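Side-chain contacts in trehalose-6-phosphate phosphatase-related protein (Thermoplasma acidophilum, PDB 1U02), which removes the phosphate from trehalose 6-phosphate to give free trehalose, a magnesium-dependent step of trehalose biosynthesis: residues Glu37-Tyr42 and Lys220-Leu225; Ser30-Leu35 and Arg54-Asp59. All coordinates share one frame; numbering follows the deposited sequence.

Contact 1: residues Glu37-Tyr42 and Lys220-Leu225; sequences ERFDTY and KFIEML
R38 meets E223 of helix 212-229, and the two side chains cross at about a right angle. From CB the R38 chain runs extended to NE (chi2 -177°), clear of its own backbone. CG passes at van der Waals distance from the carboxylate, CD lies 3.5 Å from E223 OE1, and NE donates to E223 OE2 at 3.0 Å. That N-H points nearly straight at its acceptor (162°), which it meets 43° out of the carboxylate plane. It is the one hydrogen bond in the salt bridge: R38 CZ and NH2 run past E223 OE2 at 3.8 and 3.7 Å, the carboxylate lying at the guanidinium edge. With an alanine here, E223 would probably lose the positive mate of its carboxylate and be freer to turn. F39 brings CZ within 3.5 Å of I222 CG2, and CE1 follows at 3.8 Å, an oblique approach to a single methyl. T41 OG1 bonds F39 O at 3.0 Å from above the carbonyl plane, linking strand back to loop. None of the four touching residues is buried: a surface contact where helix 26-38 gives way to strand 40-44 beside helix 212-229; F39 also touches I4 of neighbouring strand 3-7.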
loop_
_atom_site.group_PDB
_atom_site.type_symbol
_atom_site.label_atom_id
_atom_site.label_comp_id
_atom_site.label_asym_id
_atom_site.label_seq_id
_atom_site.Cartn_x
_atom_site.Cartn_y
_atom_site.Cartn_z
ATOM N N GLU A 37 -11.146 -14.184 10.685
ATOM C CA GLU A 37 -11.751 -14.915 11.789
ATOM C C GLU A 37 -10.745 -15.901 12.380
ATOM O O GLU A 37 -10.824 -16.243 13.558
ATOM C CB GLU A 37 -12.982 -15.689 11.308
ATOM C CG GLU A 37 -14.168 -14.817 10.964
ATOM C CD GLU A 37 -14.757 -14.153 12.189
ATOM O OE1 GLU A 37 -15.172 -14.885 13.112
ATOM O OE2 GLU A 37 -14.801 -12.905 12.234
ATOM N N ARG A 38 -9.792 -16.344 11.565
ATOM C CA ARG A 38 -8.808 -17.320 12.020
ATOM C C ARG A 38 -7.406 -16.777 12.240
ATOM O O ARG A 38 -6.618 -17.383 12.967
ATOM C CB ARG A 38 -8.731 -18.492 11.036
ATOM C CG ARG A 38 -10.030 -19.267 10.871
ATOM C CD ARG A 38 -9.835 -20.456 9.935
ATOM N NE ARG A 38 -11.091 -21.139 9.617
ATOM C CZ ARG A 38 -11.814 -21.840 10.486
ATOM N NH1 ARG A 38 -11.414 -21.967 11.746
ATOM N NH2 ARG A 38 -12.941 -22.421 10.090
ATOM N N PHE A 39 -7.089 -15.650 11.612
ATOM C CA PHE A 39 -5.764 -15.060 11.748
ATOM C C PHE A 39 -5.822 -13.566 12.026
ATOM O O PHE A 39 -6.742 -12.883 11.575
ATOM C CB PHE A 39 -4.953 -15.275 10.468
ATOM C CG PHE A 39 -4.842 -16.707 10.049
ATOM C CD1 PHE A 39 -5.883 -17.331 9.370
ATOM C CD2 PHE A 39 -3.688 -17.435 10.329
ATOM C CE1 PHE A 39 -5.779 -18.663 8.973
ATOM C CE2 PHE A 39 -3.572 -18.769 9.937
ATOM C CZ PHE A 39 -4.620 -19.384 9.256
ATOM N N ASP A 40 -4.842 -13.064 12.777
ATOM C CA ASP A 40 -4.765 -11.635 13.065
ATOM C C ASP A 40 -4.308 -11.072 11.717
ATOM O O ASP A 40 -3.130 -11.143 11.362
ATOM C CB ASP A 40 -3.713 -11.349 14.142
ATOM C CG ASP A 40 -3.800 -9.928 14.681
ATOM O OD1 ASP A 40 -4.327 -9.047 13.968
ATOM O OD2 ASP A 40 -3.329 -9.685 15.813
ATOM N N THR A 41 -5.253 -10.531 10.965
ATOM C CA THR A 41 -4.970 -10.025 9.633
ATOM C C THR A 41 -4.711 -8.530 9.510
ATOM O O THR A 41 -5.444 -7.710 10.063
ATOM C CB THR A 41 -6.120 -10.417 8.688
ATOM O OG1 THR A 41 -6.372 -11.824 8.822
ATOM C CG2 THR A 41 -5.759 -10.107 7.245
ATOM N N TYR A 42 -3.653 -8.193 8.774
ATOM C CA TYR A 42 -3.264 -6.811 8.532
ATOM C C TYR A 42 -3.146 -6.526 7.043
ATOM O O TYR A 42 -2.532 -7.298 6.304
ATOM C CB TYR A 42 -1.893 -6.516 9.152
ATOM C CG TYR A 42 -1.875 -6.330 10.643
ATOM C CD1 TYR A 42 -1.889 -5.056 11.199
ATOM C CD2 TYR A 42 -1.803 -7.424 11.499
ATOM C CE1 TYR A 42 -1.824 -4.870 12.575
ATOM C CE2 TYR A 42 -1.742 -7.251 12.884
ATOM C CZ TYR A 42 -1.750 -5.970 13.410
ATOM O OH TYR A 42 -1.668 -5.783 14.770
ATOM N N LYS A 220 -7.534 -18.697 0.129
ATOM C CA LYS A 220 -8.729 -19.528 0.156
ATOM C C LYS A 220 -8.365 -20.884 0.768
ATOM O O LYS A 220 -9.084 -21.413 1.611
ATOM C CB LYS A 220 -9.243 -19.726 -1.274
ATOM C CG LYS A 220 -10.401 -20.708 -1.424
ATOM C CD LYS A 220 -10.538 -21.155 -2.879
ATOM C CE LYS A 220 -11.817 -21.945 -3.120
ATOM N NZ LYS A 220 -13.031 -21.088 -3.005
ATOM N N PHE A 221 -7.231 -21.431 0.341
ATOM C CA PHE A 221 -6.762 -22.718 0.835
ATOM C C PHE A 221 -6.409 -22.685 2.322
ATOM O O PHE A 221 -6.782 -23.588 3.077
ATOM C CB PHE A 221 -5.541 -23.172 0.036
ATOM C CG PHE A 221 -5.126 -24.582 0.321
ATOM C CD1 PHE A 221 -5.933 -25.650 -0.073
ATOM C CD2 PHE A 221 -3.937 -24.848 0.997
ATOM C CE1 PHE A 221 -5.561 -26.969 0.202
ATOM C CE2 PHE A 221 -3.555 -26.162 1.279
ATOM C CZ PHE A 221 -4.369 -27.222 0.881
ATOM N N ILE A 222 -5.680 -21.655 2.743
ATOM C CA ILE A 222 -5.294 -21.534 4.142
ATOM C C ILE A 222 -6.535 -21.553 5.028
ATOM O O ILE A 222 -6.516 -22.113 6.124
ATOM C CB ILE A 222 -4.506 -20.236 4.391
ATOM C CG1 ILE A 222 -3.235 -20.236 3.545
ATOM C CG2 ILE A 222 -4.128 -20.133 5.862
ATOM C CD1 ILE A 222 -2.461 -18.941 3.615
ATOM N N GLU A 223 -7.610 -20.943 4.541
ATOM C CA GLU A 223 -8.871 -20.903 5.265
ATOM C C GLU A 223 -9.421 -22.315 5.447
ATOM O O GLU A 223 -9.785 -22.709 6.555
ATOM C CB GLU A 223 -9.889 -20.049 4.505
ATOM C CG GLU A 223 -11.345 -20.216 4.938
ATOM C CD GLU A 223 -11.562 -19.889 6.401
ATOM O OE1 GLU A 223 -10.833 -19.023 6.926
ATOM O OE2 GLU A 223 -12.469 -20.484 7.020
HETATM N N MSE A 224 -9.482 -23.069 4.353
HETATM C CA MSE A 224 -9.989 -24.440 4.393
HETATM C C MSE A 224 -9.170 -25.295 5.360
HETATM O O MSE A 224 -9.692 -26.218 5.985
HETATM C CB MSE A 224 -9.956 -25.067 2.994
HETATM C CG MSE A 224 -10.668 -24.243 1.939
HETATM SE SE MSE A 224 -10.961 -25.221 0.299
HETATM C CE MSE A 224 -12.889 -25.166 0.269
ATOM N N LEU A 225 -7.885 -24.976 5.474
ATOM C CA LEU A 225 -6.996 -25.702 6.378
ATOM C C LEU A 225 -7.465 -25.502 7.820
ATOM O O LEU A 225 -7.495 -26.452 8.609
ATOM C CB LEU A 225 -5.563 -25.196 6.237
ATOM C CG LEU A 225 -4.831 -25.554 4.935
ATOM C CD1 LEU A 225 -3.473 -24.863 4.904
ATOM C CD2 LEU A 225 -4.658 -27.066 4.838
#

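Contact 2: residues Ser30-Leu35 and Arg54-Asp59; sequences SLISDL and RFLPLD
The Rossmann-like core of this HAD-clan phosphatase supplies both sides of the contact: helix 26-38, which packs on the parallel part of the main sheet, and the connection from helix 49-55 toward strand 61-64. L58 and I32 meet here, their side chains crossing at about a right angle. The L58 methyl CD1 does the touching and sits against both CB and CG2 of I32, 3.5 Å from each. With chi1 -61°, I32 has CG2 anti to the backbone N, which turns that branch to L58 while CG1 and CD1 lead away. L56, the first residue to leave helical geometry after helix 49-55, adds a looser approach, its CD2 standing 4.3 Å from I32 CG2. Between the two leucines the chain reverses in an inverse gamma turn centred on P57, closed by L58 N bonding L56 O at 2.7 Å; this tight bend lets both leucines face the same helix. No hydrogen bond joins the two segments, so apolar packing carries the contact. Further in, I32 reaches L6 of strand 3-7 and L56 reaches I43 of strand 40-44. The L56 side chain is about 5 Å from that of Y8, which probably binds substrate. On the helix backbone, L58 CD1 also packs 3.7 Å from S33 N.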
loop_
_atom_site.group_PDB
_atom_site.type_symbol
_atom_site.label_atom_id
_atom_site.label_comp_id
_atom_site.label_asym_id
_atom_site.label_seq_id
_atom_site.Cartn_x
_atom_site.Cartn_y
_atom_site.Cartn_z
ATOM N N SER A 30 -15.467 -11.958 0.865
ATOM C CA SER A 30 -15.724 -13.244 1.517
ATOM C C SER A 30 -14.422 -13.873 2.023
ATOM O O SER A 30 -14.343 -14.327 3.169
ATOM C CB SER A 30 -16.425 -14.188 0.531
ATOM O OG SER A 30 -16.510 -15.512 1.036
ATOM N N LEU A 31 -13.402 -13.885 1.167
ATOM C CA LEU A 31 -12.099 -14.458 1.509
ATOM C C LEU A 31 -11.458 -13.819 2.733
ATOM O O LEU A 31 -11.009 -14.513 3.643
ATOM C CB LEU A 31 -11.135 -14.316 0.332
ATOM C CG LEU A 31 -11.195 -15.355 -0.782
ATOM C CD1 LEU A 31 -10.298 -14.901 -1.924
ATOM C CD2 LEU A 31 -10.747 -16.714 -0.252
ATOM N N ILE A 32 -11.406 -12.492 2.749
ATOM C CA ILE A 32 -10.794 -11.781 3.864
ATOM C C ILE A 32 -11.677 -11.871 5.102
ATOM O O ILE A 32 -11.175 -11.979 6.221
ATOM C CB ILE A 32 -10.518 -10.301 3.490
ATOM C CG1 ILE A 32 -9.552 -10.245 2.301
ATOM C CG2 ILE A 32 -9.907 -9.564 4.669
ATOM C CD1 ILE A 32 -8.215 -10.927 2.569
ATOM N N SER A 33 -12.989 -11.834 4.893
ATOM C CA SER A 33 -13.941 -11.948 5.992
ATOM C C SER A 33 -13.664 -13.253 6.739
ATOM O O SER A 33 -13.592 -13.272 7.966
ATOM C CB SER A 33 -15.377 -11.953 5.452
ATOM O OG SER A 33 -16.311 -12.185 6.493
ATOM N N ASP A 34 -13.497 -14.341 5.989
ATOM C CA ASP A 34 -13.218 -15.645 6.587
ATOM C C ASP A 34 -11.843 -15.671 7.234
ATOM O O ASP A 34 -11.688 -16.085 8.381
ATOM C CB ASP A 34 -13.273 -16.751 5.531
ATOM C CG ASP A 34 -14.676 -17.035 5.047
ATOM O OD1 ASP A 34 -15.639 -16.552 5.679
ATOM O OD2 ASP A 34 -14.814 -17.756 4.036
ATOM N N LEU A 35 -10.842 -15.221 6.489
ATOM C CA LEU A 35 -9.470 -15.210 6.969
ATOM C C LEU A 35 -9.264 -14.475 8.298
ATOM O O LEU A 35 -8.562 -14.973 9.179
ATOM C CB LEU A 35 -8.567 -14.597 5.899
ATOM C CG LEU A 35 -7.055 -14.681 6.121
ATOM C CD1 LEU A 35 -6.592 -16.129 6.011
ATOM C CD2 LEU A 35 -6.349 -13.816 5.090
ATOM N N ARG A 54 -12.943 2.105 2.769
ATOM C CA ARG A 54 -14.073 2.037 1.856
ATOM C C ARG A 54 -13.879 0.922 0.823
ATOM O O ARG A 54 -14.854 0.300 0.399
ATOM C CB ARG A 54 -14.333 3.384 1.167
ATOM C CG ARG A 54 -13.230 3.948 0.301
ATOM C CD ARG A 54 -13.701 5.282 -0.298
ATOM N NE ARG A 54 -12.731 5.870 -1.219
ATOM C CZ ARG A 54 -11.839 6.797 -0.881
ATOM N NH1 ARG A 54 -11.785 7.253 0.363
ATOM N NH2 ARG A 54 -11.001 7.271 -1.793
ATOM N N PHE A 55 -12.633 0.657 0.431
ATOM C CA PHE A 55 -12.362 -0.415 -0.534
ATOM C C PHE A 55 -12.696 -1.781 0.054
ATOM O O PHE A 55 -13.276 -2.632 -0.614
ATOM C CB PHE A 55 -10.881 -0.475 -0.930
ATOM C CG PHE A 55 -10.435 0.606 -1.879
ATOM C CD1 PHE A 55 -11.339 1.261 -2.718
ATOM C CD2 PHE A 55 -9.081 0.923 -1.973
ATOM C CE1 PHE A 55 -10.891 2.218 -3.644
ATOM C CE2 PHE A 55 -8.624 1.872 -2.890
ATOM C CZ PHE A 55 -9.528 2.520 -3.726
ATOM N N LEU A 56 -12.299 -1.976 1.308
ATOM C CA LEU A 56 -12.472 -3.240 2.019
ATOM C C LEU A 56 -13.090 -2.960 3.392
ATOM O O LEU A 56 -12.399 -3.030 4.409
ATOM C CB LEU A 56 -11.093 -3.878 2.204
ATOM C CG LEU A 56 -10.926 -5.317 2.669
ATOM C CD1 LEU A 56 -11.346 -6.247 1.540
ATOM C CD2 LEU A 56 -9.460 -5.573 3.041
ATOM N N PRO A 57 -14.401 -2.680 3.442
ATOM C CA PRO A 57 -15.078 -2.380 4.713
ATOM C C PRO A 57 -15.274 -3.546 5.680
ATOM O O PRO A 57 -16.398 -3.855 6.082
ATOM C CB PRO A 57 -16.396 -1.754 4.257
ATOM C CG PRO A 57 -16.710 -2.514 3.003
ATOM C CD PRO A 57 -15.353 -2.695 2.314
ATOM N N LEU A 58 -14.166 -4.172 6.066
ATOM C CA LEU A 58 -14.195 -5.303 6.985
ATOM C C LEU A 58 -13.475 -4.951 8.275
ATOM O O LEU A 58 -12.708 -3.985 8.333
ATOM C CB LEU A 58 -13.503 -6.521 6.361
ATOM C CG LEU A 58 -14.067 -7.060 5.047
ATOM C CD1 LEU A 58 -13.151 -8.157 4.519
ATOM C CD2 LEU A 58 -15.478 -7.585 5.268
ATOM N N ASP A 59 -13.714 -5.755 9.301
ATOM C CA ASP A 59 -13.087 -5.547 10.595
ATOM C C ASP A 59 -11.689 -6.160 10.603
ATOM O O ASP A 59 -11.503 -7.301 11.031
ATOM C CB ASP A 59 -13.948 -6.178 11.695
ATOM C CG ASP A 59 -13.313 -6.076 13.066
ATOM O OD1 ASP A 59 -12.824 -4.980 13.420
ATOM O OD2 ASP A 59 -13.313 -7.095 13.793
#

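How the contacts relate
Helix 26-38 is common to both contacts: R38, in its weakly bonded residues 37-38, serves contact 1, and I32 and S33 of its middle serve contact 2. The centres lie 12 Å apart, and the two meet directly where E223 OE1 packs 3.4 Å from D34 O and K220 CA lies 3.5 Å from L31 CD2. Contact 1 is a surface contact, none of its touching residues being buried. Contact 2 is partly buried, with I32 and L56 inside, and has no hydrogen bond or charge pair across it. Together they place helix 212-229 and the chain after helix 49-55 against one helix, the first by an ion pair with an apolar pair beside it, the second by methyl packing closer to the sheet.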